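Local atomic coordinates of rhomboid protease GlpG (Haemophilus influenzae, PDB entry 2NR9), a protein that cleaves transmembrane segments of other proteins within the membrane, as rhomboid-family serine proteases do, using a serine–histidine dyad. Residues A[79-82]-A[88-91]; A[71-76]-A[113-118]. The protein carries 2 engineered substitutions. All coordinates share one frame; numbering follows the deposited sequence.

Contact 1: residues A[79-82]-A[88-91]; sequences MIER and KLLM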
loop_
_atom_site.group_PDB
_atom_site.type_symbol
_atom_site.label_atom_id
_atom_site.label_comp_id
_atom_site.label_asym_id
_atom_site.label_seq_id
_atom_site.Cartn_x
_atom_site.Cartn_y
_atom_site.Cartn_z
ATOM N N MET A 79 6.741 0.647 10.323
ATOM C CA MET A 79 7.695 1.742 10.519
ATOM C C MET A 79 6.975 3.078 10.502
ATOM O O MET A 79 7.216 3.928 11.355
ATOM C CB MET A 79 8.767 1.754 9.430
ATOM C CG MET A 79 9.790 0.656 9.530
ATOM S SD MET A 79 11.132 0.937 8.361
ATOM C CE MET A 79 12.053 -0.599 8.537
ATOM N N ILE A 80 6.138 3.282 9.486
ATOM C CA ILE A 80 5.380 4.529 9.349
ATOM C C ILE A 80 4.496 4.771 10.562
ATOM O O ILE A 80 4.504 5.857 11.141
ATOM C CB ILE A 80 4.502 4.537 8.066
ATOM C CG1 ILE A 80 5.384 4.559 6.817
ATOM C CG2 ILE A 80 3.567 5.744 8.063
ATOM C CD1 ILE A 80 4.600 4.640 5.518
ATOM N N GLU A 81 3.738 3.757 10.956
ATOM C CA GLU A 81 2.857 3.899 12.104
ATOM C C GLU A 81 3.625 4.251 13.378
ATOM O O GLU A 81 3.255 5.176 14.099
ATOM C CB GLU A 81 2.027 2.640 12.322
ATOM C CG GLU A 81 1.077 2.758 13.495
ATOM C CD GLU A 81 -0.054 1.771 13.414
ATOM O OE1 GLU A 81 0.112 0.739 12.740
ATOM O OE2 GLU A 81 -1.113 2.030 14.021
ATOM N N ARG A 82 4.702 3.521 13.643
ATOM C CA ARG A 82 5.497 3.748 14.847
ATOM C C ARG A 82 6.283 5.050 14.804
ATOM O O ARG A 82 6.655 5.590 15.841
ATOM C CB ARG A 82 6.440 2.572 15.107
ATOM C CG ARG A 82 5.753 1.335 15.655
ATOM C CD ARG A 82 6.753 0.214 15.952
ATOM N NE ARG A 82 7.252 -0.432 14.737
ATOM C CZ ARG A 82 8.405 -0.138 14.144
ATOM N NH1 ARG A 82 9.205 0.787 14.661
ATOM N NH2 ARG A 82 8.768 -0.784 13.043
ATOM N N LYS A 88 -1.603 8.829 10.233
ATOM C CA LYS A 88 -0.805 8.949 9.025
ATOM C C LYS A 88 -0.890 7.682 8.174
ATOM O O LYS A 88 -1.098 7.753 6.962
ATOM C CB LYS A 88 0.656 9.244 9.388
ATOM C CG LYS A 88 1.590 9.367 8.193
ATOM C CD LYS A 88 1.239 10.573 7.339
ATOM C CE LYS A 88 1.468 11.872 8.102
ATOM N NZ LYS A 88 1.018 13.062 7.324
ATOM N N LEU A 89 -0.718 6.525 8.806
ATOM C CA LEU A 89 -0.787 5.256 8.085
ATOM C C LEU A 89 -2.190 5.018 7.516
ATOM O O LEU A 89 -2.346 4.665 6.339
ATOM C CB LEU A 89 -0.387 4.092 8.988
ATOM C CG LEU A 89 -0.453 2.719 8.307
ATOM C CD1 LEU A 89 0.471 2.671 7.082
ATOM C CD2 LEU A 89 -0.118 1.612 9.286
ATOM N N LEU A 90 -3.208 5.247 8.344
ATOM C CA LEU A 90 -4.585 5.037 7.923
ATOM C C LEU A 90 -4.859 5.899 6.685
ATOM O O LEU A 90 -5.371 5.407 5.684
ATOM C CB LEU A 90 -5.557 5.405 9.049
ATOM C CG LEU A 90 -6.813 4.530 9.198
ATOM C CD1 LEU A 90 -7.889 5.261 10.002
ATOM C CD2 LEU A 90 -7.358 4.086 7.852
ATOM N N MET A 91 -4.469 7.176 6.758
ATOM C CA MET A 91 -4.630 8.134 5.650
ATOM C C MET A 91 -3.902 7.720 4.374
ATOM O O MET A 91 -4.473 7.758 3.280
ATOM C CB MET A 91 -4.161 9.534 6.072
ATOM C CG MET A 91 -5.127 10.288 6.979
ATOM S SD MET A 91 -4.526 11.959 7.356
ATOM C CE MET A 91 -5.864 12.586 8.371
#
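Leu-89 turns one methyl, CD2, to the side of Glu-81, and the two side chains meet at a slant. The methyl lies 3.6 Å from Glu-81 OE1 and 3.9 Å from Glu-81 CB, so it touches both the base of the acid's stem and its carboxylate. With CG anti to the backbone N (chi1 -179°) and the chain extended beyond it, Glu-81 brings its carboxylate beside the CD2 methyl.

Ile-80 makes the second half of the contact through its CG2 methyl. This methyl reaches Lys-88 CG at 4.1 Å and Leu-89 CB at 4.4 Å, which is loose apolar packing. The Ile-80 and Lys-88 side chains cross at about a right angle, and only the base of the lysine takes part. Bends at chi2 and chi3, both 65°, swing the rest of Lys-88 away from Ile-80, and its NZ forms a salt bridge with Asp-183 on helix 166-191.

The Glu-81 carboxylate is buried, but both of its oxygens have polar partners. OE1 is hydrogen-bonded to Thr-12 OG1, while OE2 is hydrogen-bonded to Ser-86 OG and to the backbone N of Ile-11. These three bonds tie the carboxylate to the start of helix 10-27 and to Ser-86 at the start of helix 86-108, and such a setting would probably favour its charged form.

The arrangement is a helical hairpin: the end of helix 63-84 packs against the start of helix 86-108 just across the tight turn between them, with CA atoms of Glu-81 and Leu-89 5.6 Å apart. Helix 10-27 meets the Leu-89 side chain through Ile-11 and Thr-12, and helix 116-131 meets Ile-80 through Val-122, Tyr-125 and Val-126.

Contact 2: residues A[71-76]-A[113-118]; sequences SWFFIF and FGLSGV. With PQE (3,6,12,15,18,21,24-heptaoxahexatriacontan-1-ol), chain F.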
loop_
_atom_site.group_PDB
_atom_site.type_symbol
_atom_site.label_atom_id
_atom_site.label_comp_id
_atom_site.label_asym_id
_atom_site.label_seq_id
_atom_site.Cartn_x
_atom_site.Cartn_y
_atom_site.Cartn_z
ATOM N N SER A 71 4.086 -9.068 4.064
ATOM C CA SER A 71 5.434 -8.979 4.638
ATOM C C SER A 71 5.937 -7.542 4.544
ATOM O O SER A 71 6.309 -6.935 5.547
ATOM C CB SER A 71 6.406 -9.902 3.897
ATOM O OG SER A 71 5.986 -11.256 3.949
ATOM N N TRP A 72 5.959 -7.014 3.323
ATOM C CA TRP A 72 6.419 -5.657 3.071
ATOM C C TRP A 72 5.563 -4.594 3.766
ATOM O O TRP A 72 6.097 -3.630 4.316
ATOM C CB TRP A 72 6.509 -5.392 1.566
ATOM C CG TRP A 72 7.675 -6.070 0.910
ATOM C CD1 TRP A 72 7.763 -7.383 0.545
ATOM C CD2 TRP A 72 8.919 -5.466 0.541
ATOM N NE1 TRP A 72 8.990 -7.633 -0.024
ATOM C CE2 TRP A 72 9.715 -6.471 -0.042
ATOM C CE3 TRP A 72 9.436 -4.171 0.645
ATOM C CZ2 TRP A 72 11.004 -6.224 -0.513
ATOM C CZ3 TRP A 72 10.714 -3.926 0.173
ATOM C CH2 TRP A 72 11.483 -4.946 -0.401
ATOM N N PHE A 73 4.243 -4.767 3.747
ATOM C CA PHE A 73 3.349 -3.812 4.422
ATOM C C PHE A 73 3.496 -3.864 5.941
ATOM O O PHE A 73 3.441 -2.833 6.608
ATOM C CB PHE A 73 1.879 -4.037 4.037
ATOM C CG PHE A 73 0.912 -3.068 4.712
ATOM C CD1 PHE A 73 0.753 -1.779 4.232
ATOM C CD2 PHE A 73 0.175 -3.457 5.826
ATOM C CE1 PHE A 73 -0.126 -0.894 4.842
ATOM C CE2 PHE A 73 -0.701 -2.573 6.447
ATOM C CZ PHE A 73 -0.858 -1.297 5.951
ATOM N N PHE A 74 3.672 -5.062 6.493
ATOM C CA PHE A 74 3.785 -5.184 7.934
ATOM C C PHE A 74 5.046 -4.481 8.425
ATOM O O PHE A 74 4.999 -3.681 9.359
ATOM C CB PHE A 74 3.769 -6.651 8.373
ATOM C CG PHE A 74 3.660 -6.834 9.861
ATOM C CD1 PHE A 74 2.426 -6.755 10.494
ATOM C CD2 PHE A 74 4.787 -7.072 10.630
ATOM C CE1 PHE A 74 2.322 -6.901 11.874
ATOM C CE2 PHE A 74 4.689 -7.221 12.005
ATOM C CZ PHE A 74 3.452 -7.139 12.626
ATOM N N ILE A 75 6.157 -4.732 7.739
ATOM C CA ILE A 75 7.426 -4.114 8.080
ATOM C C ILE A 75 7.438 -2.597 7.894
ATOM O O ILE A 75 7.704 -1.860 8.838
ATOM C CB ILE A 75 8.589 -4.721 7.269
ATOM C CG1 ILE A 75 8.833 -6.173 7.687
ATOM C CG2 ILE A 75 9.856 -3.896 7.462
ATOM C CD1 ILE A 75 10.047 -6.816 7.009
ATOM N N PHE A 76 7.138 -2.131 6.682
ATOM C CA PHE A 76 7.218 -0.695 6.376
ATOM C C PHE A 76 5.983 0.120 6.761
ATOM O O PHE A 76 6.096 1.303 7.091
ATOM C CB PHE A 76 7.650 -0.460 4.926
ATOM C CG PHE A 76 9.023 -1.017 4.609
ATOM C CD1 PHE A 76 9.168 -2.317 4.146
ATOM C CD2 PHE A 76 10.166 -0.270 4.862
ATOM C CE1 PHE A 76 10.432 -2.849 3.897
ATOM C CE2 PHE A 76 11.436 -0.793 4.607
ATOM C CZ PHE A 76 11.566 -2.085 4.131
ATOM N N PHE A 113 -6.994 -6.722 -7.761
ATOM C CA PHE A 113 -7.147 -6.875 -6.316
ATOM C C PHE A 113 -5.782 -6.892 -5.662
ATOM O O PHE A 113 -4.806 -7.345 -6.261
ATOM C CB PHE A 113 -7.833 -8.211 -5.985
ATOM C CG PHE A 113 -9.288 -8.259 -6.329
ATOM C CD1 PHE A 113 -9.743 -9.067 -7.355
ATOM C CD2 PHE A 113 -10.209 -7.541 -5.590
ATOM C CE1 PHE A 113 -11.085 -9.141 -7.646
ATOM C CE2 PHE A 113 -11.547 -7.611 -5.879
ATOM C CZ PHE A 113 -11.988 -8.405 -6.910
ATOM N N GLY A 114 -5.722 -6.512 -4.392
ATOM C CA GLY A 114 -4.460 -6.587 -3.672
ATOM C C GLY A 114 -3.929 -5.297 -3.093
ATOM O O GLY A 114 -4.222 -4.203 -3.584
ATOM N N LEU A 115 -2.997 -5.458 -2.160
ATOM C CA LEU A 115 -2.416 -4.365 -1.397
ATOM C C LEU A 115 -1.095 -3.797 -1.983
ATOM O O LEU A 115 -0.508 -2.880 -1.403
ATOM C CB LEU A 115 -2.167 -4.865 0.039
ATOM C CG LEU A 115 -1.940 -3.879 1.184
ATOM C CD1 LEU A 115 -3.194 -3.066 1.437
ATOM C CD2 LEU A 115 -1.528 -4.649 2.457
ATOM N N SER A 116 -0.649 -4.308 -3.132
ATOM C CA SER A 116 0.647 -3.871 -3.700
ATOM C C SER A 116 0.741 -2.382 -4.070
ATOM O O SER A 116 1.807 -1.782 -3.970
ATOM C CB SER A 116 1.100 -4.772 -4.858
ATOM O OG SER A 116 0.159 -4.776 -5.913
ATOM N N GLY A 117 -0.380 -1.787 -4.462
ATOM C CA GLY A 117 -0.415 -0.358 -4.756
ATOM C C GLY A 117 -0.176 0.451 -3.490
ATOM O O GLY A 117 0.450 1.509 -3.529
ATOM N N VAL A 118 -0.688 -0.047 -2.367
ATOM C CA VAL A 118 -0.481 0.598 -1.069
ATOM C C VAL A 118 0.955 0.375 -0.591
ATOM O O VAL A 118 1.586 1.282 -0.033
ATOM C CB VAL A 118 -1.475 0.079 -0.009
ATOM C CG1 VAL A 118 -1.193 0.715 1.353
ATOM C CG2 VAL A 118 -2.906 0.367 -0.439
HETATM O O47 PQE F . -3.948 -22.965 -1.140
HETATM C C68 PQE F . -3.256 -22.696 -2.369
HETATM C C52 PQE F . -3.780 -21.398 -2.980
HETATM O O70 PQE F . -3.066 -21.115 -4.185
HETATM C C55 PQE F . -1.979 -20.214 -3.966
HETATM C C58 PQE F . -1.053 -20.220 -5.178
HETATM O O71 PQE F . 0.219 -19.687 -4.814
HETATM C C61 PQE F . 1.250 -20.673 -4.886
HETATM C C62 PQE F . 0.696 -22.026 -4.454
HETATM C C63 PQE F . 1.662 -22.753 -3.527
HETATM C C66 PQE F . 2.400 -21.779 -2.616
HETATM C C67 PQE F . 1.743 -21.703 -1.242
HETATM O O72 PQE F . 2.401 -20.707 -0.458
HETATM C C65 PQE F . 1.830 -20.600 0.847
HETATM C C64 PQE F . 2.490 -19.457 1.614
HETATM O O73 PQE F . 1.764 -19.199 2.818
HETATM C C60 PQE F . 0.386 -18.919 2.569
HETATM C C59 PQE F . -0.069 -17.761 3.450
HETATM O O74 PQE F . -1.482 -17.590 3.333
HETATM C C57 PQE F . -1.900 -16.284 3.736
HETATM C C56 PQE F . -1.131 -15.852 4.982
HETATM O O75 PQE F . -0.253 -14.769 4.666
HETATM C C54 PQE F . 0.885 -14.748 5.529
HETATM C C53 PQE F . 1.579 -13.393 5.433
HETATM O O76 PQE F . 1.903 -12.925 6.742
HETATM C C51 PQE F . 3.213 -12.356 6.794
HETATM C C50 PQE F . 3.434 -11.670 8.141
HETATM C C49 PQE F . 4.645 -10.742 8.091
HETATM C C48 PQE F . 5.655 -11.079 9.182
HETATM C C47 PQE F . 6.897 -10.202 9.065
HETATM C C46 PQE F . 8.138 -11.040 8.767
HETATM C C45 PQE F . 9.258 -10.182 8.188
HETATM C C44 PQE F . 10.391 -11.046 7.639
HETATM C C43 PQE F . 11.583 -10.192 7.210
HETATM C C42 PQE F . 12.878 -10.684 7.851
HETATM C C41 PQE F . 14.049 -10.595 6.878
HETATM C C40 PQE F . 14.889 -11.857 6.915
#
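Phe-73 presents a ring face to Leu-115, and the two side chains cross at about a right angle. Leu-115 belongs to the GxSG sequence motif of the rhomboid proteases, here Gly-114 to Gly-117, which carries the nucleophile Ser-116 at the start of helix 116-131. Its CD2 methyl forms a CH-pi contact, 4.1 Å from the centroid of the Phe-73 ring and 27° off the ring normal. The methyl is shifted toward the root of the ring, where it comes within 3.7 Å of Phe-73 CG.

Val-118 approaches the ring obliquely, its CG1 lying 4.0 Å from Phe-73 CE1. Leucine and valine thus touch the ring at different places, CG and CE1. Phe-73 can meet both because its CG stands anti to the backbone N (chi1 -180°), which sends the ring from helix 63-84 toward Leu-115 and Val-118.

Ser-116 makes no contact with residues 71-76; its OG is hydrogen-bonded to His-169 NE2, the other member of the dyad. The contact therefore packs Leu-115, just before the nucleophile, and Val-118, two residues after it, against the phenylalanine, while Tyr-93 of helix 86-108 touches both Leu-115 and Val-118. Gly-114 has backbone angles (phi 121°) that call for glycine, and its backbone is hydrogen-bonded to His-56.

Elsewhere on segment 71-76, the alkyl tail of a bound polyether detergent runs past Ser-71, Phe-74 and Ile-75. The Ile-75 CD1 methyl sits 3.7 Å from each of two tail carbons, C45 and C43.

After helices 10-27, 31-38 and 52-55 the chain enters helix 63-84, which supplies residues 71-76 to contact 2 and then, slightly further on, residues 79-82 to contact 1. A tight turn leads into helix 86-108, and residues 88-91 close the short loop of contact 1. The chain then continues to the segment carrying the nucleophile, where residues 113-118 close the much longer loop of contact 2. Contact 1 is therefore nested inside contact 2. Together they tie helix 63-84 to the next two transmembrane helices in the chain. Their centres lie 13 Å apart, and they touch where Leu-89 CD1 packs 4.3 Å from Phe-73 CE1.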